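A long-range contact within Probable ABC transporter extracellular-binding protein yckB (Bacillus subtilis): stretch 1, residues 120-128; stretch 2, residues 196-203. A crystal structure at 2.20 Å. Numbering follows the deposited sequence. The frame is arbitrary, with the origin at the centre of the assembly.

Stretch 1 (120-128) DLSGIKTLK
Stretch 2, residues 196-203: ITIHPDIK

Ile202 forms the apolar centre of this contact. Its CA-to-CB bond points toward the first stretch, and with chi1 m and chi2 t the branched side chain meets two partners: Ile202 CD1 lies 3.6 Å from Ile124 CG2, and Ile202 CG2 lies 3.7 Å from Leu127 CD2. The CA-to-CB bond of Ile124 (chi1 m, chi2 t) also points toward stretch 2, whereas Leu127 (m, t), at the start of a 3-10 segment, leaves its backbone sideways and brings its end nearer. Such branched aliphatic side chains fill space without leaving polar groups unpaired, and all three are buried.

The two stretches run in the same general direction: Leu121 is nearest His199 (CA to CA, 6.7 Å) and Thr126 nearest Ile202 (CA to CA, 6.0 Å). Thr197 and Ile198 lie in a strand; Pro200 has phi/psi -66/-20 and Asp201 -111/-19. In stretch 1, Leu121, Ser122 and Gly123 all have phi of 53 to 65° and psi of 22 to 27°, a left-handed conformation that glycine adopts most easily. Gly123 N donates a hydrogen bond to Asp120 O (2.9 Å), Ile124 N donates one to Leu121 O (3.0 Å), and Ser122 N donates one to Asp120 OD1 (2.9 Å).

Farther out, Leu121 (m, t) points toward stretch 2, its CD2 3.9 Å from Thr197 CG2 and 4.2 Å from Pro200 CD; the threonine methyl and proline ring offer it apolar surface.

The polar link is His199, chi1 t and chi2 -69°. His199 NE2 donates to Ile124 O (2.7 Å, N-H...acceptor angle 144°), which lies at the ring edge near its plane, while His199 ND1 accepts from Asp201 N (2.9 Å, N-H...acceptor angle 164°) and weakly from Ile202 N (3.5 Å). Imidazole suits this place because one nitrogen can donate across the contact while the other accepts from its own stretch. Lys125 O lies 3.3 Å from His199 CE1, but the lysine side chain starts away from stretch 2.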

# COMPACT_ATOMS: atom_id res chain seq x y z
N ASP A 120 11.96 17.43 -18.69
CA ASP A 120 13.37 17.03 -18.68
C ASP A 120 13.69 15.91 -17.69
O ASP A 120 14.86 15.60 -17.44
CB ASP A 120 14.28 18.23 -18.41
CG ASP A 120 13.97 18.93 -17.09
OD1 ASP A 120 13.27 18.34 -16.24
OD2 ASP A 120 14.45 20.07 -16.91
N LEU A 121 12.65 15.29 -17.14
CA LEU A 121 12.82 14.21 -16.18
C LEU A 121 13.74 14.62 -15.04
O LEU A 121 14.39 13.78 -14.42
CB LEU A 121 13.39 12.97 -16.89
CG LEU A 121 12.54 12.45 -18.07
CD1 LEU A 121 13.33 11.40 -18.85
CD2 LEU A 121 11.23 11.87 -17.55
N SER A 122 13.80 15.93 -14.79
CA SER A 122 14.63 16.49 -13.72
C SER A 122 16.12 16.12 -13.84
O SER A 122 16.83 16.06 -12.84
CB SER A 122 14.10 16.05 -12.35
OG SER A 122 12.74 16.43 -12.18
N GLY A 123 16.57 15.87 -15.07
CA GLY A 123 17.96 15.52 -15.30
C GLY A 123 18.38 14.21 -14.67
O GLY A 123 19.57 13.97 -14.42
N ILE A 124 17.40 13.35 -14.41
CA ILE A 124 17.66 12.06 -13.79
C ILE A 124 17.52 10.91 -14.78
O ILE A 124 16.53 10.83 -15.51
CB ILE A 124 16.67 11.85 -12.61
CG1 ILE A 124 16.91 12.94 -11.55
CG2 ILE A 124 16.84 10.45 -12.03
CD1 ILE A 124 15.86 12.99 -10.45
N LYS A 125 18.52 10.03 -14.80
CA LYS A 125 18.49 8.86 -15.69
C LYS A 125 18.39 7.56 -14.88
O LYS A 125 17.65 6.64 -15.26
CB LYS A 125 19.75 8.81 -16.58
CG LYS A 125 19.75 9.82 -17.73
CD LYS A 125 20.96 9.62 -18.63
CE LYS A 125 21.02 10.66 -19.75
NZ LYS A 125 19.88 10.60 -20.71
N THR A 126 19.13 7.49 -13.78
CA THR A 126 19.11 6.30 -12.92
C THR A 126 19.09 6.79 -11.47
O THR A 126 19.23 7.99 -11.21
CB THR A 126 20.36 5.40 -13.13
OG1 THR A 126 21.55 6.14 -12.81
CG2 THR A 126 20.46 4.91 -14.57
N LEU A 127 18.95 5.87 -10.52
CA LEU A 127 18.93 6.26 -9.11
C LEU A 127 20.19 7.02 -8.74
O LEU A 127 20.15 7.94 -7.92
CB LEU A 127 18.79 5.02 -8.23
CG LEU A 127 17.36 4.49 -8.06
CD1 LEU A 127 17.39 3.16 -7.34
CD2 LEU A 127 16.53 5.52 -7.29
N LYS A 128 21.31 6.64 -9.34
CA LYS A 128 22.58 7.30 -9.07
C LYS A 128 22.51 8.82 -9.31
O LYS A 128 23.23 9.57 -8.65
CB LYS A 128 23.69 6.70 -9.94
CG LYS A 128 25.01 7.45 -9.88
CD LYS A 128 26.08 6.73 -10.70
CE LYS A 128 27.35 7.57 -10.82
NZ LYS A 128 27.07 8.87 -11.52
N ILE A 196 4.73 16.86 -14.63
CA ILE A 196 5.25 15.76 -13.83
C ILE A 196 4.95 14.45 -14.54
O ILE A 196 4.05 14.36 -15.37
CB ILE A 196 4.59 15.69 -12.43
CG1 ILE A 196 3.10 15.40 -12.57
CG2 ILE A 196 4.83 16.98 -11.66
CD1 ILE A 196 2.37 15.18 -11.25
N THR A 197 5.70 13.42 -14.19
CA THR A 197 5.50 12.10 -14.76
C THR A 197 6.29 11.13 -13.91
O THR A 197 7.12 11.54 -13.10
CB THR A 197 6.03 12.03 -16.21
OG1 THR A 197 5.74 10.74 -16.77
CG2 THR A 197 7.54 12.26 -16.24
N ILE A 198 6.01 9.85 -14.07
CA ILE A 198 6.72 8.82 -13.33
C ILE A 198 7.93 8.49 -14.20
O ILE A 198 7.77 8.24 -15.39
CB ILE A 198 5.85 7.57 -13.14
CG1 ILE A 198 4.65 7.92 -12.24
CG2 ILE A 198 6.67 6.43 -12.55
CD1 ILE A 198 3.71 6.78 -11.93
N HIS A 199 9.12 8.51 -13.62
CA HIS A 199 10.32 8.21 -14.40
C HIS A 199 10.20 6.81 -14.98
O HIS A 199 9.93 5.85 -14.26
CB HIS A 199 11.58 8.32 -13.52
CG HIS A 199 12.85 8.33 -14.31
ND1 HIS A 199 13.32 7.22 -14.98
CD2 HIS A 199 13.74 9.32 -14.55
CE1 HIS A 199 14.44 7.53 -15.61
NE2 HIS A 199 14.72 8.80 -15.37
N PRO A 200 10.41 6.66 -16.30
CA PRO A 200 10.31 5.38 -16.99
C PRO A 200 11.33 4.29 -16.66
O PRO A 200 11.06 3.12 -16.91
CB PRO A 200 10.36 5.77 -18.46
CG PRO A 200 11.26 6.98 -18.45
CD PRO A 200 10.75 7.74 -17.24
N ASP A 201 12.48 4.63 -16.09
CA ASP A 201 13.47 3.59 -15.82
C ASP A 201 13.75 3.24 -14.37
O ASP A 201 14.28 2.16 -14.08
CB ASP A 201 14.78 3.93 -16.53
CG ASP A 201 14.59 4.10 -18.03
OD1 ASP A 201 14.00 3.20 -18.65
OD2 ASP A 201 15.02 5.14 -18.58
N ILE A 202 13.39 4.12 -13.45
CA ILE A 202 13.64 3.87 -12.04
C ILE A 202 12.55 3.04 -11.38
O ILE A 202 11.39 3.44 -11.32
CB ILE A 202 13.82 5.21 -11.29
CG1 ILE A 202 15.11 5.89 -11.77
CG2 ILE A 202 13.85 4.97 -9.79
CD1 ILE A 202 15.28 7.32 -11.27
N LYS A 203 12.94 1.86 -10.90
CA LYS A 203 12.05 0.93 -10.19
C LYS A 203 12.91 0.31 -9.10
O LYS A 203 14.01 -0.18 -9.37
CB LYS A 203 11.54 -0.16 -11.14
CG LYS A 203 10.73 0.32 -12.34
CD LYS A 203 10.39 -0.86 -13.26
CE LYS A 203 9.46 -0.45 -14.42
NZ LYS A 203 10.05 0.59 -15.30